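Local coordinates for protein MGS-M4 (Unidentified, PDB 4Q3M) that is an aldo-keto reductase that probably reduces carbonyl compounds with a nicotinamide cofactor, although its own substrate is unknown, at residues Leu181-Pro186 and Arg223-Ile228; Ala216-Ile221 and Asp242-Thr247. One frame throughout, in Å; residues are numbered along the deposited sequence.

Interaction 1. Residues Leu181-Pro186 and Arg223-Ile228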
ATOM      1  N   LEU A 181      11.011 -12.132   6.466  1.00 36.23           N
ATOM      2  CA  LEU A 181      10.431 -11.482   5.302  1.00 32.85           C
ATOM      3  C   LEU A 181      10.914 -12.163   4.028  1.00 32.88           C
ATOM      4  O   LEU A 181      12.109 -12.404   3.853  1.00 37.53           O
ATOM      5  CB  LEU A 181      10.780  -9.993   5.277  1.00 36.07           C
ATOM      6  CG  LEU A 181       9.997  -9.151   4.266  1.00 33.25           C
ATOM      7  CD1 LEU A 181       9.456  -7.893   4.923  1.00 32.43           C
ATOM      8  CD2 LEU A 181      10.868  -8.799   3.072  1.00 36.24           C
ATOM      9  N   GLU A 182       9.972 -12.480   3.147  1.00 29.80           N
ATOM     10  CA  GLU A 182      10.292 -13.107   1.874  1.00 30.19           C
ATOM     11  C   GLU A 182       9.867 -12.190   0.736  1.00 29.56           C
ATOM     12  O   GLU A 182       8.772 -11.630   0.754  1.00 32.38           O
ATOM     13  CB  GLU A 182       9.611 -14.471   1.757  1.00 33.31           C
ATOM     14  CG  GLU A 182      10.040 -15.283   0.548  1.00 36.29           C
ATOM     15  CD  GLU A 182       9.363 -16.638   0.488  1.00 43.24           C
ATOM     16  OE1 GLU A 182       8.302 -16.803   1.130  1.00 44.42           O
ATOM     17  OE2 GLU A 182       9.890 -17.540  -0.196  1.00 43.16           O
ATOM     18  N   ALA A 183      10.738 -12.032  -0.253  1.00 28.48           N
ATOM     19  CA  ALA A 183      10.483 -11.100  -1.341  1.00 30.44           C
ATOM     20  C   ALA A 183      10.034 -11.809  -2.611  1.00 34.11           C
ATOM     21  O   ALA A 183      10.781 -12.603  -3.181  1.00 33.20           O
ATOM     22  CB  ALA A 183      11.726 -10.269  -1.622  1.00 27.15           C
ATOM     23  N   TYR A 184       8.810 -11.527  -3.051  1.00 38.27           N
ATOM     24  CA  TYR A 184       8.391 -11.950  -4.380  1.00 39.11           C
ATOM     25  C   TYR A 184       8.433 -10.734  -5.296  1.00 40.97           C
ATOM     26  O   TYR A 184       8.532  -9.599  -4.825  1.00 40.87           O
ATOM     27  CB  TYR A 184       7.002 -12.611  -4.364  1.00 36.11           C
ATOM     28  CG  TYR A 184       5.802 -11.686  -4.262  1.00 39.00           C
ATOM     29  CD1 TYR A 184       5.301 -11.029  -5.383  1.00 38.42           C
ATOM     30  CD2 TYR A 184       5.138 -11.512  -3.054  1.00 38.59           C
ATOM     31  CE1 TYR A 184       4.199 -10.200  -5.296  1.00 40.32           C
ATOM     32  CE2 TYR A 184       4.031 -10.687  -2.958  1.00 40.62           C
ATOM     33  CZ  TYR A 184       3.567 -10.033  -4.081  1.00 42.00           C
ATOM     34  OH  TYR A 184       2.465  -9.211  -3.991  1.00 36.06           O
ATOM     35  N   ALA A 185       8.354 -10.984  -6.600  1.00 40.62           N
ATOM     36  CA  ALA A 185       8.626  -9.970  -7.616  1.00 39.41           C
ATOM     37  C   ALA A 185       9.934  -9.216  -7.349  1.00 35.79           C
ATOM     38  O   ALA A 185       9.944  -7.983  -7.326  1.00 33.76           O
ATOM     39  CB  ALA A 185       7.464  -8.988  -7.710  1.00 28.36           C
ATOM     40  N   PRO A 186      11.048  -9.946  -7.155  1.00 36.41           N
ATOM     41  CA  PRO A 186      12.295  -9.238  -6.856  1.00 36.83           C
ATOM     42  C   PRO A 186      12.864  -8.533  -8.084  1.00 37.13           C
ATOM     43  O   PRO A 186      13.695  -7.634  -7.949  1.00 36.96           O
ATOM     44  CB  PRO A 186      13.224 -10.354  -6.390  1.00 39.28           C
ATOM     45  CG  PRO A 186      12.755 -11.547  -7.132  1.00 39.41           C
ATOM     46  CD  PRO A 186      11.262 -11.403  -7.260  1.00 38.67           C
ATOM     47  N   ARG A 223      20.475  -8.264   2.612  1.00 44.25           N
ATOM     48  CA  ARG A 223      19.542  -7.808   3.639  1.00 42.68           C
ATOM     49  C   ARG A 223      18.920  -8.972   4.403  1.00 41.37           C
ATOM     50  O   ARG A 223      17.949  -8.785   5.140  1.00 40.47           O
ATOM     51  CB  ARG A 223      18.433  -6.956   3.017  1.00 42.58           C
ATOM     52  CG  ARG A 223      18.899  -5.641   2.420  1.00 46.50           C
ATOM     53  CD  ARG A 223      17.721  -4.876   1.838  1.00 45.74           C
ATOM     54  NE  ARG A 223      16.725  -4.555   2.857  1.00 42.97           N
ATOM     55  CZ  ARG A 223      15.477  -4.184   2.592  1.00 43.29           C
ATOM     56  NH1 ARG A 223      15.064  -4.089   1.336  1.00 44.11           N
ATOM     57  NH2 ARG A 223      14.639  -3.911   3.584  1.00 38.16           N
ATOM     58  N   GLU A 224      19.483 -10.164   4.220  1.00 49.40           N
ATOM     59  CA  GLU A 224      18.985 -11.385   4.857  1.00 50.42           C
ATOM     60  C   GLU A 224      17.506 -11.620   4.552  1.00 47.99           C
ATOM     61  O   GLU A 224      16.740 -12.036   5.421  1.00 42.47           O
ATOM     62  CB  GLU A 224      19.214 -11.334   6.369  1.00 52.69           C
ATOM     63  CG  GLU A 224      20.682 -11.297   6.767  1.00 58.08           C
ATOM     64  CD  GLU A 224      20.884 -11.278   8.270  1.00 63.76           C
ATOM     65  OE1 GLU A 224      19.940 -10.899   8.995  1.00 66.35           O
ATOM     66  OE2 GLU A 224      21.986 -11.645   8.727  1.00 66.67           O
ATOM     67  N   ILE A 225      17.118 -11.348   3.310  1.00 42.70           N
ATOM     68  CA  ILE A 225      15.745 -11.551   2.864  1.00 43.32           C
ATOM     69  C   ILE A 225      15.661 -12.707   1.873  1.00 48.10           C
ATOM     70  O   ILE A 225      16.426 -12.764   0.909  1.00 44.72           O
ATOM     71  CB  ILE A 225      15.170 -10.278   2.208  1.00 40.69           C
ATOM     72  CG1 ILE A 225      15.056  -9.150   3.235  1.00 41.38           C
ATOM     73  CG2 ILE A 225      13.812 -10.560   1.577  1.00 33.42           C
ATOM     74  CD1 ILE A 225      14.468  -7.871   2.674  1.00 38.58           C
ATOM     75  N   VAL A 226      14.735 -13.631   2.117  1.00 47.20           N
ATOM     76  CA  VAL A 226      14.511 -14.742   1.202  1.00 43.69           C
ATOM     77  C   VAL A 226      13.953 -14.225  -0.121  1.00 39.81           C
ATOM     78  O   VAL A 226      12.981 -13.470  -0.140  1.00 37.27           O
ATOM     79  CB  VAL A 226      13.547 -15.786   1.798  1.00 41.88           C
ATOM     80  CG1 VAL A 226      13.312 -16.918   0.809  1.00 47.04           C
ATOM     81  CG2 VAL A 226      14.095 -16.323   3.111  1.00 42.15           C
ATOM     82  N   VAL A 227      14.576 -14.630  -1.223  1.00 41.57           N
ATOM     83  CA  VAL A 227      14.201 -14.130  -2.541  1.00 46.28           C
ATOM     84  C   VAL A 227      13.789 -15.268  -3.479  1.00 51.19           C
ATOM     85  O   VAL A 227      14.425 -16.322  -3.512  1.00 53.12           O
ATOM     86  CB  VAL A 227      15.359 -13.320  -3.171  1.00 49.13           C
ATOM     87  CG1 VAL A 227      16.641 -14.135  -3.181  1.00 53.59           C
ATOM     88  CG2 VAL A 227      15.003 -12.856  -4.571  1.00 49.08           C
ATOM     89  N   ILE A 228      12.713 -15.052  -4.230  1.00 50.05           N
ATOM     90  CA  ILE A 228      12.201 -16.067  -5.145  1.00 47.84           C
ATOM     91  C   ILE A 228      11.865 -15.498  -6.525  1.00 42.22           C
ATOM     92  O   ILE A 228      10.701 -15.251  -6.835  1.00 42.56           O
ATOM     93  CB  ILE A 228      10.947 -16.754  -4.567  1.00 49.16           C
ATOM     94  CG1 ILE A 228      10.054 -15.729  -3.863  1.00 46.57           C
ATOM     95  CG2 ILE A 228      11.344 -17.847  -3.590  1.00 53.10           C
ATOM     96  CD1 ILE A 228       8.701 -16.267  -3.464  1.00 49.63           C
TER
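Leu-181 to Tyr-184 and Val-226 to Val-227 run parallel, with Glu-182 level with Val-226 and Ala-183 level with Val-227. They are the seventh and eighth strands of the TIM barrel, and the chain between them includes helix 212-222. The central bond is the straightest: Ala-183 N gives its hydrogen to Val-226 O at 2.7 Å with an N-H...O angle of 176°. Further along, Ile-228 N reaches Ala-183 O at 3.3 Å. The bond from Val-226 N to Leu-181 O is weak.

On the inner face, where Glu-182 and Val-226 meet His-41 of strand 41-43, Glu-182 holds CG anti to its backbone N (chi1 -172°) and extends fully. Its aliphatic part crosses Val-226 obliquely, and OE2 ends 3.6 Å from Val-226 CG1, with Ile-228 CD1 next to it. OE1 is taken by Gln-158 NE2. Burial beside carbon might raise the pKa of the carboxylate, though the Gln-158 bond and the neighbouring His-41 could offset this.

The outer face carries Ala-183 and Val-227. Here Ala-183 CB lies 3.8 Å from Ile-225 CG2, while Pro-186, in the turn after the strand, crosses Val-227 at about a right angle and sets CB 3.6 Å from its CG2. Leu-181 and Ile-225 lie side by side, pointing the same way, and CD2 of Leu-181 touches CD1 of Ile-225 at 3.7 Å. That same CD1 sits 3.8 Å above the centre of the Arg-223 guanidinium, whose NH1 is hydrogen-bonded to Gln-166 O.

Interaction 2. Residues Ala216-Ile221 and Asp242-Thr247; sequences AIRWLI and DVFDFT
Arg-218 carries most of this contact, its side chain laid between Val-243 and Phe-246. CG is anti to the backbone N (chi1 -178°), and a bend at chi2 (59°) turns the rest of the chain along the loop. CB meets Val-243 CG2 at 3.5 Å; CG approaches Phe-246 tip to tip, 3.5 Å from CZ, with CD over one face of the ring. At the far end NH1 makes a weak, bent hydrogen bond to Val-243 O (3.3 Å, 131°). The Phe-246 carbonyl oxygen stands 3.4 Å above the guanidinium plane, toward its rim, and so lies over a face of the cation. Phe-244 CD1 comes up at the guanidinium edge, and Val-243 CG1 sits 3.5 Å above the centre of the Phe-244 ring.

On the outside of the barrel, then, helix 212-222 is joined to the irregular loop between helices 234-241 and 250-257. One turn ahead of Arg-218 along the helix, Glu-222 OE2 forms a salt bridge with Arg-218 NE and also bonds Thr-247 OG1, tying the cation and Thr-247 of the loop to one carboxylate oxygen. An alanine here would keep CB against Val-243 and Phe-246 but lose CG and CD from the Phe-246 ring, the weak bond to Val-243 O and the salt bridge to Glu-222, and would probably loosen the loop. Behind the first shell, the Phe-246 ring meets that of His-208, and Asp-245 OD1 pairs with Lys-210 NZ.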
ATOM      1  N   ALA A 216      19.997  -7.158  -8.097  1.00 46.23           N
ATOM      2  CA  ALA A 216      18.794  -6.954  -7.297  1.00 44.13           C
ATOM      3  C   ALA A 216      18.551  -8.138  -6.372  1.00 45.29           C
ATOM      4  O   ALA A 216      18.072  -7.978  -5.250  1.00 51.26           O
ATOM      5  CB  ALA A 216      17.592  -6.729  -8.200  1.00 45.13           C
ATOM      6  N   ILE A 217      18.897  -9.325  -6.856  1.00 41.54           N
ATOM      7  CA  ILE A 217      18.774 -10.542  -6.068  1.00 40.74           C
ATOM      8  C   ILE A 217      19.772 -10.542  -4.914  1.00 41.56           C
ATOM      9  O   ILE A 217      19.402 -10.797  -3.770  1.00 38.05           O
ATOM     10  CB  ILE A 217      18.984 -11.791  -6.941  1.00 38.50           C
ATOM     11  CG1 ILE A 217      17.890 -11.874  -8.006  1.00 37.24           C
ATOM     12  CG2 ILE A 217      18.986 -13.048  -6.088  1.00 34.74           C
ATOM     13  CD1 ILE A 217      18.127 -12.941  -9.043  1.00 44.23           C
ATOM     14  N   ARG A 218      21.031 -10.239  -5.220  1.00 44.62           N
ATOM     15  CA  ARG A 218      22.088 -10.206  -4.210  1.00 45.80           C
ATOM     16  C   ARG A 218      21.805  -9.174  -3.128  1.00 48.24           C
ATOM     17  O   ARG A 218      22.066  -9.408  -1.949  1.00 47.92           O
ATOM     18  CB  ARG A 218      23.442  -9.911  -4.854  1.00 48.82           C
ATOM     19  CG  ARG A 218      24.599  -9.907  -3.865  1.00 48.91           C
ATOM     20  CD  ARG A 218      24.721 -11.249  -3.161  1.00 50.64           C
ATOM     21  NE  ARG A 218      25.586 -11.178  -1.988  1.00 55.21           N
ATOM     22  CZ  ARG A 218      25.855 -12.211  -1.195  1.00 56.80           C
ATOM     23  NH1 ARG A 218      25.329 -13.400  -1.451  1.00 57.07           N
ATOM     24  NH2 ARG A 218      26.652 -12.054  -0.147  1.00 57.65           N
ATOM     25  N   TRP A 219      21.274  -8.028  -3.541  1.00 49.88           N
ATOM     26  CA  TRP A 219      20.935  -6.954  -2.617  1.00 47.73           C
ATOM     27  C   TRP A 219      19.944  -7.433  -1.559  1.00 45.71           C
ATOM     28  O   TRP A 219      20.051  -7.076  -0.386  1.00 46.24           O
ATOM     29  CB  TRP A 219      20.373  -5.760  -3.387  1.00 45.99           C
ATOM     30  CG  TRP A 219      19.706  -4.733  -2.532  1.00 41.56           C
ATOM     31  CD1 TRP A 219      20.311  -3.848  -1.691  1.00 45.20           C
ATOM     32  CD2 TRP A 219      18.301  -4.472  -2.449  1.00 39.05           C
ATOM     33  NE1 TRP A 219      19.368  -3.056  -1.080  1.00 46.27           N
ATOM     34  CE2 TRP A 219      18.126  -3.419  -1.530  1.00 40.60           C
ATOM     35  CE3 TRP A 219      17.175  -5.030  -3.060  1.00 36.04           C
ATOM     36  CZ2 TRP A 219      16.871  -2.912  -1.208  1.00 39.34           C
ATOM     37  CZ3 TRP A 219      15.930  -4.526  -2.739  1.00 38.60           C
ATOM     38  CH2 TRP A 219      15.787  -3.478  -1.821  1.00 39.93           C
ATOM     39  N   LEU A 220      18.987  -8.254  -1.982  1.00 41.96           N
ATOM     40  CA  LEU A 220      18.041  -8.864  -1.057  1.00 42.84           C
ATOM     41  C   LEU A 220      18.739  -9.891  -0.169  1.00 41.52           C
ATOM     42  O   LEU A 220      18.440  -9.999   1.021  1.00 40.26           O
ATOM     43  CB  LEU A 220      16.888  -9.518  -1.820  1.00 44.91           C
ATOM     44  CG  LEU A 220      15.909  -8.555  -2.494  1.00 47.27           C
ATOM     45  CD1 LEU A 220      14.958  -9.311  -3.402  1.00 47.70           C
ATOM     46  CD2 LEU A 220      15.138  -7.762  -1.450  1.00 46.79           C
ATOM     47  N   ILE A 221      19.666 -10.641  -0.758  1.00 42.13           N
ATOM     48  CA  ILE A 221      20.471 -11.603  -0.014  1.00 40.22           C
ATOM     49  C   ILE A 221      21.252 -10.909   1.095  1.00 39.48           C
ATOM     50  O   ILE A 221      21.320 -11.399   2.224  1.00 39.87           O
ATOM     51  CB  ILE A 221      21.466 -12.347  -0.929  1.00 44.12           C
ATOM     52  CG1 ILE A 221      20.733 -13.054  -2.069  1.00 44.25           C
ATOM     53  CG2 ILE A 221      22.286 -13.339  -0.129  1.00 41.97           C
ATOM     54  CD1 ILE A 221      19.840 -14.168  -1.612  1.00 45.69           C
ATOM     55  N   ASP A 242      23.308 -17.752  -9.906  1.00 64.59           N
ATOM     56  CA  ASP A 242      24.715 -17.385  -9.791  1.00 65.84           C
ATOM     57  C   ASP A 242      24.843 -16.076  -9.023  1.00 61.38           C
ATOM     58  O   ASP A 242      25.084 -15.019  -9.607  1.00 60.23           O
ATOM     59  CB  ASP A 242      25.363 -17.265 -11.171  1.00 66.29           C
ATOM     60  CG  ASP A 242      26.871 -17.129 -11.096  1.00 67.57           C
ATOM     61  OD1 ASP A 242      27.456 -17.554 -10.077  1.00 65.81           O
ATOM     62  OD2 ASP A 242      27.472 -16.599 -12.054  1.00 71.24           O
ATOM     63  N   VAL A 243      24.683 -16.158  -7.706  1.00 58.10           N
ATOM     64  CA  VAL A 243      24.595 -14.971  -6.871  1.00 57.49           C
ATOM     65  C   VAL A 243      25.338 -15.195  -5.548  1.00 61.31           C
ATOM     66  O   VAL A 243      25.232 -14.403  -4.611  1.00 58.90           O
ATOM     67  CB  VAL A 243      23.111 -14.597  -6.620  1.00 61.22           C
ATOM     68  CG1 VAL A 243      22.483 -15.515  -5.579  1.00 60.03           C
ATOM     69  CG2 VAL A 243      22.969 -13.136  -6.226  1.00 62.16           C
ATOM     70  N   PHE A 244      26.112 -16.274  -5.492  1.00 65.69           N
ATOM     71  CA  PHE A 244      26.850 -16.618  -4.281  1.00 65.50           C
ATOM     72  C   PHE A 244      28.357 -16.655  -4.517  1.00 68.24           C
ATOM     73  O   PHE A 244      29.089 -17.326  -3.790  1.00 69.15           O
ATOM     74  CB  PHE A 244      26.378 -17.968  -3.737  1.00 68.51           C
ATOM     75  CG  PHE A 244      24.895 -18.048  -3.525  1.00 68.48           C
ATOM     76  CD1 PHE A 244      24.309 -17.462  -2.415  1.00 66.00           C
ATOM     77  CD2 PHE A 244      24.088 -18.709  -4.434  1.00 69.19           C
ATOM     78  CE1 PHE A 244      22.945 -17.534  -2.217  1.00 62.71           C
ATOM     79  CE2 PHE A 244      22.722 -18.786  -4.242  1.00 66.14           C
ATOM     80  CZ  PHE A 244      22.150 -18.196  -3.131  1.00 64.36           C
ATOM     81  N   ASP A 245      28.817 -15.932  -5.532  1.00 69.28           N
ATOM     82  CA  ASP A 245      30.241 -15.879  -5.841  1.00 69.27           C
ATOM     83  C   ASP A 245      30.774 -14.454  -5.740  1.00 71.59           C
ATOM     84  O   ASP A 245      31.899 -14.172  -6.151  1.00 76.35           O
ATOM     85  CB  ASP A 245      30.511 -16.448  -7.235  1.00 67.84           C
ATOM     86  CG  ASP A 245      29.775 -15.697  -8.325  1.00 65.59           C
ATOM     87  OD1 ASP A 245      28.747 -15.058  -8.019  1.00 61.32           O
ATOM     88  OD2 ASP A 245      30.225 -15.748  -9.490  1.00 66.45           O
ATOM     89  N   PHE A 246      29.959 -13.558  -5.192  1.00 70.27           N
ATOM     90  CA  PHE A 246      30.371 -12.173  -4.996  1.00 69.87           C
ATOM     91  C   PHE A 246      29.580 -11.519  -3.867  1.00 68.46           C
ATOM     92  O   PHE A 246      28.642 -12.109  -3.329  1.00 63.10           O
ATOM     93  CB  PHE A 246      30.209 -11.373  -6.291  1.00 65.29           C
ATOM     94  CG  PHE A 246      28.806 -10.896  -6.543  1.00 65.20           C
ATOM     95  CD1 PHE A 246      28.496  -9.548  -6.469  1.00 64.17           C
ATOM     96  CD2 PHE A 246      27.797 -11.794  -6.853  1.00 65.89           C
ATOM     97  CE1 PHE A 246      27.208  -9.103  -6.702  1.00 61.54           C
ATOM     98  CE2 PHE A 246      26.508 -11.356  -7.086  1.00 63.36           C
ATOM     99  CZ  PHE A 246      26.214 -10.009  -7.012  1.00 61.41           C
ATOM    100  N   THR A 247      29.965 -10.296  -3.518  1.00 68.87           N
ATOM    101  CA  THR A 247      29.339  -9.578  -2.415  1.00 64.56           C
ATOM    102  C   THR A 247      29.115  -8.111  -2.763  1.00 62.21           C
ATOM    103  O   THR A 247      29.675  -7.602  -3.733  1.00 63.23           O
ATOM    104  CB  THR A 247      30.194  -9.668  -1.135  1.00 65.11           C
ATOM    105  OG1 THR A 247      29.574  -8.911  -0.088  1.00 66.59           O
ATOM    106  CG2 THR A 247      31.590  -9.120  -1.390  1.00 68.51           C
TER

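Overall arrangement
Helix 212-222 is the last helix in the connection from strand 180-184 to strand 226-227, the right-handed crossover expected of a TIM barrel, and it brings interactions 1 and 2 together, their centres 11 Å apart. Its inward side packs on interaction 1: Leu-220 CD1 lies 3.6 Å from Pro-186 CB, and Ile-221 CD1 lies 3.6 Å from Val-227 CG1. An adjoining flank carries Arg-218 to the loop of interaction 2. A Schellman motif with Glu-224 at positive phi ends the helix, and Ile-225 N probably bonds Leu-220 O at 3.0 Å. A sulfate, probably from the crystallisation liquor, has its nearest atom about 3 Å from the Pro-186 side chain, consistent with the phosphate-binding part of the cofactor site in related aldo-keto reductases.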